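Side-chain contacts in proteasome assembly chaperone family protein (Pyrococcus furiosus, PDB 3VR0), which acts as an archaeal proteasome activator (PbaB) and is related to the proteasome assembly chaperones of the PAC2 family: residues I22-R27 and L127-E132; Y90-P95 and R100-V105; C175-I180 and A224-S229; E166-K171 and F206-L211. All coordinates share one frame; numbering follows the deposited sequence.

Contact 1: I22-R27 and L127-E132; sequences IVVYER and LDFVQE
I22 and V24 meet the ring of F129 through apolar contacts. CG2 of I22 sits squarely over one face of the ring. It lies 4.1 Å from the ring centroid of F129 and 1° off the normal, a CH-pi contact. The other branch of I22 reaches the root of the same side chain, with CD1 3.6 Å from F129 CB. V24 comes to the far end of the ring, where its CG2 is 3.5 Å from F129 CE1. F129 turns its CG anti to the backbone N (chi1 177°), and this carries the ring away from helix 116-131 toward the strand. The helix packs here against the edge of the large mixed sheet, whose outermost strand on this side within the chain is 21-24. F129 also touches A63 of the neighbouring strand 60-66, and F89 and F133 meet the ring edge-to-face. With an alanine here, I22 and V24 would probably lose their partner on the helix, and a gap would open between helix and strand.

The polar part is a salt bridge at the surface. R27 NH2 donates to E132 OE1 at 2.8 Å, with an angle of 152° at the hydrogen. The oxygen lies in the guanidinium plane. R27 NH1 adds a weak bond to E132 OE1 at 3.1 Å. The guanidinium and carboxylate planes are nearly coplanar.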
loop_
_atom_site.group_PDB
_atom_site.type_symbol
_atom_site.label_atom_id
_atom_site.label_comp_id
_atom_site.label_asym_id
_atom_site.label_seq_id
_atom_site.Cartn_x
_atom_site.Cartn_y
_atom_site.Cartn_z
ATOM N N ILE C 22 -9.634 -20.299 2.487
ATOM C CA ILE C 22 -9.218 -21.660 2.697
ATOM C C ILE C 22 -10.230 -22.634 2.091
ATOM O O ILE C 22 -11.409 -22.577 2.409
ATOM C CB ILE C 22 -9.007 -21.957 4.202
ATOM C CG1 ILE C 22 -7.993 -20.967 4.771
ATOM C CG2 ILE C 22 -8.593 -23.456 4.386
ATOM C CD1 ILE C 22 -7.769 -21.032 6.202
ATOM N N VAL C 23 -9.743 -23.485 1.198
ATOM C CA VAL C 23 -10.484 -24.506 0.550
ATOM C C VAL C 23 -10.180 -25.796 1.339
ATOM O O VAL C 23 -9.001 -26.179 1.482
ATOM C CB VAL C 23 -9.973 -24.695 -0.900
ATOM C CG1 VAL C 23 -10.780 -25.782 -1.608
ATOM C CG2 VAL C 23 -10.058 -23.379 -1.704
ATOM N N VAL C 24 -11.237 -26.451 1.851
ATOM C CA VAL C 24 -11.073 -27.546 2.815
ATOM C C VAL C 24 -11.600 -28.799 2.163
ATOM O O VAL C 24 -12.743 -28.821 1.758
ATOM C CB VAL C 24 -11.836 -27.289 4.093
ATOM C CG1 VAL C 24 -11.636 -28.479 5.133
ATOM C CG2 VAL C 24 -11.455 -25.932 4.656
ATOM N N TYR C 25 -10.757 -29.821 2.039
ATOM C CA TYR C 25 -11.123 -31.020 1.304
ATOM C C TYR C 25 -11.957 -31.992 2.141
ATOM O O TYR C 25 -12.899 -32.562 1.616
ATOM C CB TYR C 25 -9.890 -31.678 0.667
ATOM C CG TYR C 25 -9.252 -30.692 -0.315
ATOM C CD1 TYR C 25 -10.021 -30.119 -1.348
ATOM C CD2 TYR C 25 -7.906 -30.302 -0.186
ATOM C CE1 TYR C 25 -9.463 -29.205 -2.234
ATOM C CE2 TYR C 25 -7.341 -29.400 -1.051
ATOM C CZ TYR C 25 -8.120 -28.844 -2.084
ATOM O OH TYR C 25 -7.564 -27.935 -2.962
ATOM N N GLU C 26 -11.617 -32.126 3.430
ATOM C CA GLU C 26 -12.371 -32.942 4.382
ATOM C C GLU C 26 -12.097 -32.406 5.772
ATOM O O GLU C 26 -11.109 -31.701 6.002
ATOM C CB GLU C 26 -11.880 -34.411 4.300
ATOM C CG GLU C 26 -10.389 -34.541 4.698
ATOM C CD GLU C 26 -9.916 -35.977 4.901
ATOM O OE1 GLU C 26 -10.654 -36.772 5.531
ATOM O OE2 GLU C 26 -8.804 -36.300 4.401
ATOM N N ARG C 27 -12.918 -32.813 6.714
ATOM C CA ARG C 27 -12.699 -32.605 8.109
ATOM C C ARG C 27 -12.078 -33.833 8.767
ATOM O O ARG C 27 -12.788 -34.810 9.088
ATOM C CB ARG C 27 -14.009 -32.333 8.797
ATOM C CG ARG C 27 -14.854 -31.260 8.080
ATOM C CD ARG C 27 -15.176 -30.245 9.174
ATOM N NE ARG C 27 -14.967 -28.976 8.565
ATOM C CZ ARG C 27 -14.693 -27.878 9.215
ATOM N NH1 ARG C 27 -14.566 -27.887 10.534
ATOM N NH2 ARG C 27 -14.509 -26.792 8.500
ATOM N N LEU C 127 -5.441 -19.088 11.972
ATOM C CA LEU C 127 -5.851 -19.385 13.333
ATOM C C LEU C 127 -7.342 -19.736 13.415
ATOM O O LEU C 127 -7.664 -20.615 14.199
ATOM C CB LEU C 127 -5.491 -18.298 14.365
ATOM C CG LEU C 127 -3.955 -18.147 14.473
ATOM C CD1 LEU C 127 -3.588 -16.848 15.086
ATOM C CD2 LEU C 127 -3.261 -19.306 15.202
ATOM N N ASP C 128 -8.226 -19.050 12.664
ATOM C CA ASP C 128 -9.671 -19.353 12.742
ATOM C C ASP C 128 -9.895 -20.805 12.291
ATOM O O ASP C 128 -10.746 -21.502 12.802
ATOM C CB ASP C 128 -10.555 -18.453 11.837
ATOM C CG ASP C 128 -10.532 -16.948 12.234
ATOM O OD1 ASP C 128 -10.173 -16.575 13.379
ATOM O OD2 ASP C 128 -10.876 -16.128 11.366
ATOM N N PHE C 129 -9.173 -21.208 11.279
ATOM C CA PHE C 129 -9.369 -22.511 10.702
ATOM C C PHE C 129 -8.926 -23.629 11.694
ATOM O O PHE C 129 -9.649 -24.567 11.947
ATOM C CB PHE C 129 -8.597 -22.582 9.392
ATOM C CG PHE C 129 -8.657 -23.930 8.732
ATOM C CD1 PHE C 129 -9.904 -24.526 8.418
ATOM C CD2 PHE C 129 -7.488 -24.634 8.478
ATOM C CE1 PHE C 129 -9.955 -25.798 7.804
ATOM C CE2 PHE C 129 -7.530 -25.913 7.845
ATOM C CZ PHE C 129 -8.760 -26.497 7.522
ATOM N N VAL C 130 -7.743 -23.468 12.271
ATOM C CA VAL C 130 -7.132 -24.458 13.125
ATOM C C VAL C 130 -7.895 -24.609 14.477
ATOM O O VAL C 130 -8.004 -25.716 15.030
ATOM C CB VAL C 130 -5.642 -24.072 13.143
ATOM C CG1 VAL C 130 -5.094 -23.581 14.444
ATOM C CG2 VAL C 130 -4.767 -24.901 12.213
ATOM N N GLN C 131 -8.455 -23.515 14.974
ATOM C CA GLN C 131 -9.334 -23.561 16.122
ATOM C C GLN C 131 -10.657 -24.321 15.869
ATOM O O GLN C 131 -11.267 -24.787 16.815
ATOM C CB GLN C 131 -9.657 -22.152 16.634
ATOM C CG GLN C 131 -8.509 -21.429 17.361
ATOM C CD GLN C 131 -8.983 -20.068 17.890
ATOM O OE1 GLN C 131 -9.272 -19.144 17.120
ATOM N NE2 GLN C 131 -9.089 -19.958 19.196
ATOM N N GLU C 132 -11.093 -24.452 14.622
ATOM C CA GLU C 132 -12.249 -25.302 14.378
ATOM C C GLU C 132 -11.985 -26.742 14.788
ATOM O O GLU C 132 -12.935 -27.456 15.025
ATOM C CB GLU C 132 -12.708 -25.257 12.924
ATOM C CG GLU C 132 -13.146 -23.865 12.487
ATOM C CD GLU C 132 -13.547 -23.843 11.041
ATOM O OE1 GLU C 132 -13.641 -24.926 10.371
ATOM O OE2 GLU C 132 -13.799 -22.729 10.569
#

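Contact 2: Y90-P95 and R100-V105; sequences YYWKSP and RDLIIV
Strands 90-92 and 102-105 run antiparallel, their axes 4.7 Å apart at the closest point and 156° between directions. Y90 with I104 and W92 with L102 are hydrogen-bonded pairs. Y91 with I103 is the non-hydrogen-bonded pair between them. The bond from Y90 N to I104 O is 2.8 Å long, and I104 N returns one to Y90 O. W92 and L102 exchange the same two bonds.

W92 and L102 lie side by side, on the sheet face that also carries Y90 and I104. W92 CE3 is 4.0 Å from L102 CD1. W92 has its CG anti to the backbone N (chi1 180°), and the six-membered ring comes edge-on to the backbone of R100. There W92 CZ3 lies 3.4 Å from R100 O. Helix 45-57 covers this face, with L57 on W92 and I54 on Y90.

Beyond the strands, D101 OD1 accepts the backbone N-H of S94 at 2.8 Å, nearly along its own C-O axis. A water 2.8 Å from D101 OD1 also meets S94 O, and it accepts from K93 NZ at 3.2 Å. D101 OD2 is bonded to the backbone N of Y31, and K93 NZ to D29 O. The carboxylate of D101 thus joins two loops. Together the two strands form a beta hairpin within the mixed sheet, with D101 OD1 bonded to S94 N where the connecting loop begins.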
loop_
_atom_site.group_PDB
_atom_site.type_symbol
_atom_site.label_atom_id
_atom_site.label_comp_id
_atom_site.label_asym_id
_atom_site.label_seq_id
_atom_site.Cartn_x
_atom_site.Cartn_y
_atom_site.Cartn_z
ATOM N N TYR C 90 -1.597 -29.960 6.182
ATOM C CA TYR C 90 -1.524 -31.424 6.250
ATOM C C TYR C 90 -1.892 -31.843 7.656
ATOM O O TYR C 90 -1.628 -31.103 8.618
ATOM C CB TYR C 90 -0.093 -31.923 5.966
ATOM C CG TYR C 90 0.328 -31.725 4.535
ATOM C CD1 TYR C 90 0.346 -32.777 3.641
ATOM C CD2 TYR C 90 0.686 -30.467 4.077
ATOM C CE1 TYR C 90 0.716 -32.572 2.310
ATOM C CE2 TYR C 90 1.059 -30.252 2.774
ATOM C CZ TYR C 90 1.064 -31.294 1.897
ATOM O OH TYR C 90 1.442 -31.038 0.604
ATOM N N TYR C 91 -2.487 -33.015 7.822
ATOM C CA TYR C 91 -2.675 -33.475 9.204
ATOM C C TYR C 91 -2.042 -34.843 9.458
ATOM O O TYR C 91 -1.813 -35.646 8.531
ATOM C CB TYR C 91 -4.167 -33.524 9.564
ATOM C CG TYR C 91 -4.899 -34.742 8.970
ATOM C CD1 TYR C 91 -5.011 -35.951 9.696
ATOM C CD2 TYR C 91 -5.437 -34.677 7.694
ATOM C CE1 TYR C 91 -5.694 -37.067 9.156
ATOM C CE2 TYR C 91 -6.125 -35.740 7.143
ATOM C CZ TYR C 91 -6.237 -36.950 7.870
ATOM O OH TYR C 91 -6.913 -37.985 7.287
ATOM N N TRP C 92 -1.806 -35.114 10.729
ATOM C CA TRP C 92 -1.338 -36.446 11.122
ATOM C C TRP C 92 -2.160 -36.849 12.309
ATOM O O TRP C 92 -2.304 -36.067 13.265
ATOM C CB TRP C 92 0.132 -36.434 11.512
ATOM C CG TRP C 92 0.715 -37.743 11.926
ATOM C CD1 TRP C 92 1.097 -38.787 11.093
ATOM C CD2 TRP C 92 1.061 -38.145 13.263
ATOM N NE1 TRP C 92 1.665 -39.793 11.853
ATOM C CE2 TRP C 92 1.636 -39.438 13.178
ATOM C CE3 TRP C 92 0.915 -37.546 14.537
ATOM C CZ2 TRP C 92 2.093 -40.141 14.317
ATOM C CZ3 TRP C 92 1.373 -38.237 15.667
ATOM C CH2 TRP C 92 1.961 -39.544 15.539
ATOM N N LYS C 93 -2.742 -38.043 12.227
ATOM C CA LYS C 93 -3.537 -38.549 13.354
ATOM C C LYS C 93 -2.635 -39.477 14.147
ATOM O O LYS C 93 -2.063 -40.391 13.595
ATOM C CB LYS C 93 -4.799 -39.262 12.850
ATOM C CG LYS C 93 -5.771 -39.750 13.967
ATOM C CD LYS C 93 -6.901 -40.657 13.378
ATOM C CE LYS C 93 -7.854 -41.192 14.500
ATOM N NZ LYS C 93 -8.219 -40.212 15.581
ATOM N N SER C 94 -2.445 -39.212 15.431
ATOM C CA SER C 94 -1.608 -40.115 16.224
ATOM C C SER C 94 -2.232 -41.528 16.343
ATOM O O SER C 94 -3.456 -41.652 16.490
ATOM C CB SER C 94 -1.434 -39.572 17.625
ATOM O OG SER C 94 -0.809 -40.554 18.428
ATOM N N PRO C 95 -1.391 -42.582 16.320
ATOM C CA PRO C 95 -1.950 -43.938 16.508
ATOM C C PRO C 95 -2.165 -44.296 17.967
ATOM O O PRO C 95 -2.628 -45.398 18.247
ATOM C CB PRO C 95 -0.902 -44.855 15.866
ATOM C CG PRO C 95 0.377 -44.077 15.918
ATOM C CD PRO C 95 0.074 -42.611 16.194
ATOM N N ARG C 100 0.337 -36.388 20.247
ATOM C CA ARG C 100 -0.740 -35.463 19.854
ATOM C C ARG C 100 -0.951 -35.595 18.367
ATOM O O ARG C 100 -0.023 -35.913 17.648
ATOM C CB ARG C 100 -0.427 -34.015 20.275
ATOM C CG ARG C 100 -0.346 -33.834 21.810
ATOM C CD ARG C 100 -1.679 -33.552 22.444
ATOM N NE ARG C 100 -2.155 -32.208 22.113
ATOM C CZ ARG C 100 -1.689 -31.071 22.642
ATOM N NH1 ARG C 100 -0.717 -31.059 23.568
ATOM N NH2 ARG C 100 -2.212 -29.922 22.253
ATOM N N ASP C 101 -2.188 -35.475 17.930
ATOM C CA ASP C 101 -2.476 -35.168 16.539
ATOM C C ASP C 101 -1.778 -33.820 16.089
ATOM O O ASP C 101 -1.564 -32.901 16.934
ATOM C CB ASP C 101 -3.978 -34.980 16.393
ATOM C CG ASP C 101 -4.792 -36.282 16.675
ATOM O OD1 ASP C 101 -4.224 -37.409 16.644
ATOM O OD2 ASP C 101 -5.995 -36.139 16.954
ATOM N N LEU C 102 -1.489 -33.714 14.775
ATOM C CA LEU C 102 -0.824 -32.533 14.207
ATOM C C LEU C 102 -1.595 -31.944 13.058
ATOM O O LEU C 102 -2.211 -32.684 12.273
ATOM C CB LEU C 102 0.602 -32.830 13.722
ATOM C CG LEU C 102 1.459 -33.503 14.825
ATOM C CD1 LEU C 102 2.794 -33.981 14.293
ATOM C CD2 LEU C 102 1.615 -32.559 16.044
ATOM N N ILE C 103 -1.534 -30.605 12.973
ATOM C CA ILE C 103 -1.762 -29.874 11.721
ATOM C C ILE C 103 -0.449 -29.142 11.377
ATOM O O ILE C 103 0.145 -28.441 12.241
ATOM C CB ILE C 103 -2.905 -28.820 11.882
ATOM C CG1 ILE C 103 -4.197 -29.498 12.345
ATOM C CG2 ILE C 103 -3.111 -27.949 10.542
ATOM C CD1 ILE C 103 -5.337 -28.539 12.604
ATOM N N ILE C 104 -0.031 -29.269 10.119
ATOM C CA ILE C 104 1.198 -28.699 9.687
ATOM C C ILE C 104 0.902 -27.843 8.464
ATOM O O ILE C 104 0.277 -28.300 7.533
ATOM C CB ILE C 104 2.273 -29.782 9.338
ATOM C CG1 ILE C 104 2.521 -30.698 10.533
ATOM C CG2 ILE C 104 3.609 -29.087 8.869
ATOM C CD1 ILE C 104 3.222 -32.043 10.147
ATOM N N VAL C 105 1.312 -26.580 8.498
ATOM C CA VAL C 105 1.119 -25.725 7.329
ATOM C C VAL C 105 2.481 -25.443 6.716
ATOM O O VAL C 105 3.452 -25.223 7.435
ATOM C CB VAL C 105 0.400 -24.371 7.672
ATOM C CG1 VAL C 105 1.218 -23.506 8.663
ATOM C CG2 VAL C 105 0.094 -23.573 6.416
HETATM O O HOH W 1 -5.542 -39.810 17.296
#

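Contact 3: C175-I180 and A224-S229; sequences CSVEVI and AKAVLS
The loop that leads into edge strand 179-181 packs here against helix 221-235, beside a bound gold ion. V177 carries most of the contact. Its side chain points at the helix and rests on one helical turn, against the backbone and the small side chains of A226 and S229. V177 CG1 is 3.9 Å from A226 CB and 4.1 Å from S229 CB, so this methyl sits between residues three apart on the same helical face. The second methyl touches the backbone, with V177 CG2 3.7 Å from A226 O. V177 CG1 lies anti to the carbonyl carbon (chi1 -56°), and this turn sets both methyls against the helix. A230 of the same helix also touches V177.

Strand 179-181 is the outermost strand at this end of the mixed sheet within the chain. It pairs with strand 155-159, and V227 on another side of the helix touches V155 of that strand. The helix therefore bears on both the loop and the sheet.

C175 binds the gold ion through SG. The sulfur stands 4.2 Å from S229 O, a loose approach, and K233 of the same helix also touches C175. The hydroxyl of S229 is turned back onto its own helix. S229 OG donates to K225 O at 2.8 Å, from above the carbonyl plane. K225 O also accepts the backbone N-H of S229, at 2.8 Å from S229 N. No hydrogen bond crosses between loop and helix.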
loop_
_atom_site.group_PDB
_atom_site.type_symbol
_atom_site.label_atom_id
_atom_site.label_comp_id
_atom_site.label_asym_id
_atom_site.label_seq_id
_atom_site.Cartn_x
_atom_site.Cartn_y
_atom_site.Cartn_z
ATOM N N CYS C 175 17.839 -33.751 24.634
ATOM C CA CYS C 175 17.894 -33.514 23.218
ATOM C C CYS C 175 19.336 -33.242 22.833
ATOM O O CYS C 175 20.057 -32.598 23.600
ATOM C CB CYS C 175 17.024 -32.300 22.906
ATOM S SG CYS C 175 17.045 -31.818 21.191
ATOM N N SER C 176 19.762 -33.725 21.664
ATOM C CA SER C 176 21.133 -33.456 21.168
ATOM C C SER C 176 21.441 -31.973 20.861
ATOM O O SER C 176 22.522 -31.459 21.210
ATOM C CB SER C 176 21.446 -34.317 19.946
ATOM O OG SER C 176 20.305 -34.462 19.109
ATOM N N VAL C 177 20.496 -31.275 20.231
ATOM C CA VAL C 177 20.696 -29.873 19.839
ATOM C C VAL C 177 20.634 -28.940 21.032
ATOM O O VAL C 177 19.808 -29.104 21.938
ATOM C CB VAL C 177 19.713 -29.398 18.734
ATOM C CG1 VAL C 177 19.804 -30.297 17.525
ATOM C CG2 VAL C 177 18.285 -29.303 19.254
ATOM N N GLU C 178 21.541 -27.972 21.034
ATOM C CA GLU C 178 21.542 -26.935 22.055
ATOM C C GLU C 178 20.360 -25.956 21.801
ATOM O O GLU C 178 20.184 -25.454 20.683
ATOM C CB GLU C 178 22.884 -26.199 22.050
ATOM C CG GLU C 178 22.995 -25.155 23.158
ATOM C CD GLU C 178 24.289 -24.379 23.125
ATOM O OE1 GLU C 178 25.012 -24.437 22.093
ATOM O OE2 GLU C 178 24.580 -23.698 24.132
ATOM N N VAL C 179 19.568 -25.707 22.845
ATOM C CA VAL C 179 18.416 -24.835 22.760
ATOM C C VAL C 179 18.629 -23.667 23.699
ATOM O O VAL C 179 18.599 -23.845 24.927
ATOM C CB VAL C 179 17.072 -25.565 23.144
ATOM C CG1 VAL C 179 15.915 -24.562 23.260
ATOM C CG2 VAL C 179 16.731 -26.671 22.136
ATOM N N ILE C 180 18.830 -22.481 23.121
ATOM C CA ILE C 180 19.019 -21.258 23.894
ATOM C C ILE C 180 17.694 -20.572 24.129
ATOM O O ILE C 180 16.993 -20.275 23.175
ATOM C CB ILE C 180 19.948 -20.264 23.155
ATOM C CG1 ILE C 180 21.290 -20.927 22.833
ATOM C CG2 ILE C 180 20.118 -18.957 23.967
ATOM C CD1 ILE C 180 21.853 -21.750 23.984
ATOM N N ALA C 224 17.706 -26.877 9.466
ATOM C CA ALA C 224 16.364 -27.496 9.420
ATOM C C ALA C 224 16.359 -28.773 10.291
ATOM O O ALA C 224 15.471 -28.965 11.154
ATOM C CB ALA C 224 15.981 -27.815 8.000
ATOM N N LYS C 225 17.390 -29.602 10.107
ATOM C CA LYS C 225 17.577 -30.794 10.937
ATOM C C LYS C 225 17.546 -30.457 12.423
ATOM O O LYS C 225 16.812 -31.084 13.214
ATOM C CB LYS C 225 18.874 -31.547 10.551
ATOM C CG LYS C 225 19.124 -32.771 11.463
ATOM C CD LYS C 225 20.107 -33.756 10.861
ATOM C CE LYS C 225 20.548 -34.759 11.910
ATOM N NZ LYS C 225 21.881 -35.328 11.525
ATOM N N ALA C 226 18.307 -29.437 12.807
ATOM C CA ALA C 226 18.397 -29.086 14.212
ATOM C C ALA C 226 17.072 -28.611 14.780
ATOM O O ALA C 226 16.698 -28.961 15.907
ATOM C CB ALA C 226 19.450 -28.035 14.412
ATOM N N VAL C 227 16.361 -27.779 14.017
ATOM C CA VAL C 227 15.056 -27.273 14.484
ATOM C C VAL C 227 14.077 -28.451 14.624
ATOM O O VAL C 227 13.364 -28.568 15.611
ATOM C CB VAL C 227 14.497 -26.198 13.498
ATOM C CG1 VAL C 227 13.025 -25.910 13.780
ATOM C CG2 VAL C 227 15.344 -24.890 13.596
ATOM N N LEU C 228 14.072 -29.310 13.625
ATOM C CA LEU C 228 13.134 -30.423 13.565
ATOM C C LEU C 228 13.435 -31.511 14.618
ATOM O O LEU C 228 12.500 -32.207 15.065
ATOM C CB LEU C 228 13.126 -31.043 12.171
ATOM C CG LEU C 228 12.017 -32.089 12.070
ATOM C CD1 LEU C 228 10.627 -31.431 12.379
ATOM C CD2 LEU C 228 12.062 -32.724 10.730
ATOM N N SER C 229 14.725 -31.652 14.995
ATOM C CA SER C 229 15.123 -32.488 16.143
ATOM C C SER C 229 14.557 -31.931 17.442
ATOM O O SER C 229 14.092 -32.676 18.339
ATOM C CB SER C 229 16.666 -32.594 16.243
ATOM O OG SER C 229 17.193 -33.144 15.044
#

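Contact 4: E166-K171 and F206-L211; sequences EYYKSK and FGISLL
Y168 lays one face of its ring over I208. Y168 CG is anti to the carbonyl carbon (chi1 -68°), which sends the ring from helix 164-172 onto strand 206-214. I208 runs past it in the opposite direction. Its CD1 lies at the root of the tyrosine, 3.7 Å from Y168 CG. Its CG2 sits 4.1 Å from the ring centroid of Y168, 16° off the normal, a CH-pi contact. I208 CG1 is anti to the backbone N (chi1 -177°), which leaves CG2 between the backbone N and the carbonyl carbon, facing the outer part of the ring. On the opposite face lies Y167 CD2. The far end of the ring nears the strand backbone, with Y168 OH 3.9 Å from G207 CA, and the hydroxyl is bonded to E137. A leucine in its place would probably leave E137 without this hydroxyl partner and uncover part of I208. V159 and I234 also touch Y168. This is helix-on-sheet packing: helix 164-172 lies on the mixed sheet at strand 206-214, as in layered alpha/beta folds.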
loop_
_atom_site.group_PDB
_atom_site.type_symbol
_atom_site.label_atom_id
_atom_site.label_comp_id
_atom_site.label_asym_id
_atom_site.label_seq_id
_atom_site.Cartn_x
_atom_site.Cartn_y
_atom_site.Cartn_z
ATOM N N GLU C 166 9.436 -24.019 31.444
ATOM C CA GLU C 166 9.873 -25.272 32.067
ATOM C C GLU C 166 9.073 -26.473 31.537
ATOM O O GLU C 166 9.603 -27.608 31.429
ATOM C CB GLU C 166 9.913 -25.174 33.585
ATOM C CG GLU C 166 8.584 -25.186 34.326
ATOM C CD GLU C 166 8.792 -25.595 35.795
ATOM O OE1 GLU C 166 9.936 -26.013 36.133
ATOM O OE2 GLU C 166 7.832 -25.502 36.607
ATOM N N TYR C 167 7.840 -26.184 31.102
ATOM C CA TYR C 167 7.063 -27.167 30.363
ATOM C C TYR C 167 7.886 -27.658 29.195
ATOM O O TYR C 167 8.168 -28.850 29.108
ATOM C CB TYR C 167 5.691 -26.628 29.911
ATOM C CG TYR C 167 4.912 -27.626 29.089
ATOM C CD1 TYR C 167 4.253 -28.724 29.702
ATOM C CD2 TYR C 167 4.842 -27.505 27.704
ATOM C CE1 TYR C 167 3.546 -29.659 28.945
ATOM C CE2 TYR C 167 4.130 -28.436 26.937
ATOM C CZ TYR C 167 3.485 -29.509 27.569
ATOM O OH TYR C 167 2.803 -30.425 26.796
ATOM N N TYR C 168 8.316 -26.752 28.314
ATOM C CA TYR C 168 9.050 -27.205 27.141
ATOM C C TYR C 168 10.457 -27.624 27.484
ATOM O O TYR C 168 11.031 -28.452 26.796
ATOM C CB TYR C 168 9.060 -26.179 25.995
ATOM C CG TYR C 168 7.705 -25.997 25.383
ATOM C CD1 TYR C 168 6.963 -24.853 25.628
ATOM C CD2 TYR C 168 7.156 -26.984 24.580
ATOM C CE1 TYR C 168 5.706 -24.695 25.097
ATOM C CE2 TYR C 168 5.910 -26.854 24.057
ATOM C CZ TYR C 168 5.185 -25.711 24.308
ATOM O OH TYR C 168 3.953 -25.577 23.761
ATOM N N LYS C 169 11.028 -27.029 28.525
ATOM C CA LYS C 169 12.374 -27.468 28.971
ATOM C C LYS C 169 12.373 -28.934 29.327
ATOM O O LYS C 169 13.253 -29.642 28.903
ATOM C CB LYS C 169 12.896 -26.660 30.153
ATOM C CG LYS C 169 13.844 -25.536 29.745
ATOM C CD LYS C 169 14.271 -24.710 30.966
ATOM C CE LYS C 169 15.155 -23.542 30.574
ATOM N NZ LYS C 169 15.059 -22.462 31.610
ATOM N N SER C 170 11.353 -29.375 30.063
ATOM C CA SER C 170 11.191 -30.795 30.454
ATOM C C SER C 170 11.170 -31.685 29.236
ATOM O O SER C 170 11.935 -32.651 29.152
ATOM C CB SER C 170 9.889 -31.014 31.202
ATOM O OG SER C 170 9.787 -30.120 32.275
ATOM N N LYS C 171 10.299 -31.344 28.285
ATOM C CA LYS C 171 10.133 -32.132 27.061
ATOM C C LYS C 171 11.431 -32.252 26.322
ATOM O O LYS C 171 11.669 -33.262 25.680
ATOM C CB LYS C 171 9.098 -31.496 26.127
ATOM C CG LYS C 171 7.760 -31.273 26.750
ATOM C CD LYS C 171 7.003 -32.541 26.773
ATOM C CE LYS C 171 5.598 -32.322 27.288
ATOM N NZ LYS C 171 4.963 -33.671 27.373
ATOM N N PHE C 206 -1.444 -20.762 22.751
ATOM C CA PHE C 206 -0.123 -20.714 23.384
ATOM C C PHE C 206 0.835 -21.531 22.590
ATOM O O PHE C 206 0.405 -22.370 21.763
ATOM C CB PHE C 206 -0.172 -21.176 24.846
ATOM C CG PHE C 206 -0.560 -22.646 25.039
ATOM C CD1 PHE C 206 0.419 -23.628 25.129
ATOM C CD2 PHE C 206 -1.898 -23.026 25.180
ATOM C CE1 PHE C 206 0.063 -25.000 25.338
ATOM C CE2 PHE C 206 -2.264 -24.386 25.371
ATOM C CZ PHE C 206 -1.267 -25.368 25.465
ATOM N N GLY C 207 2.120 -21.304 22.814
ATOM C CA GLY C 207 3.096 -22.124 22.141
ATOM C C GLY C 207 4.507 -21.611 22.155
ATOM O O GLY C 207 4.875 -20.869 23.029
ATOM N N ILE C 208 5.298 -22.035 21.186
ATOM C CA ILE C 208 6.728 -21.834 21.243
ATOM C C ILE C 208 7.224 -21.591 19.825
ATOM O O ILE C 208 6.714 -22.170 18.888
ATOM C CB ILE C 208 7.453 -23.120 21.868
ATOM C CG1 ILE C 208 8.937 -22.902 21.998
ATOM C CG2 ILE C 208 7.111 -24.434 21.039
ATOM C CD1 ILE C 208 9.638 -23.929 23.073
ATOM N N SER C 209 8.202 -20.703 19.705
ATOM C CA SER C 209 8.905 -20.441 18.510
ATOM C C SER C 209 10.275 -21.102 18.609
ATOM O O SER C 209 11.000 -20.906 19.571
ATOM C CB SER C 209 9.166 -18.918 18.424
ATOM O OG SER C 209 10.173 -18.708 17.436
ATOM N N LEU C 210 10.686 -21.826 17.590
ATOM C CA LEU C 210 12.011 -22.371 17.591
ATOM C C LEU C 210 12.666 -21.938 16.305
ATOM O O LEU C 210 12.202 -22.293 15.230
ATOM C CB LEU C 210 11.960 -23.911 17.683
ATOM C CG LEU C 210 11.326 -24.386 18.975
ATOM C CD1 LEU C 210 10.910 -25.890 18.884
ATOM C CD2 LEU C 210 12.285 -24.159 20.127
ATOM N N LEU C 211 13.738 -21.155 16.427
ATOM C CA LEU C 211 14.435 -20.631 15.269
ATOM C C LEU C 211 15.894 -21.059 15.289
ATOM O O LEU C 211 16.572 -20.930 16.308
ATOM C CB LEU C 211 14.360 -19.087 15.234
ATOM C CG LEU C 211 13.004 -18.373 15.172
ATOM C CD1 LEU C 211 13.234 -16.885 15.214
ATOM C CD2 LEU C 211 12.322 -18.721 13.883
#

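From the N terminus, edge strand 21-24 comes first. Contact 1 closes a long loop when helix 116-131 returns to it. Contact 2, the hairpin of strands 87-92 and 102-107, falls within that loop. The two touch where V130 CG2 lies 3.7 Å from I103 CD1. Contact 4 closes when strand 206-214 meets helix 164-172. Contact 3 closes when helix 221-235 reaches the loop before edge strand 179-181. These two cross, since their segments alternate, and V227 packs on the backbone of L210 and L211. All four contacts reach the same mixed sheet. Contacts 1 and 3 lie at its two ends, with centres about 30 Å apart.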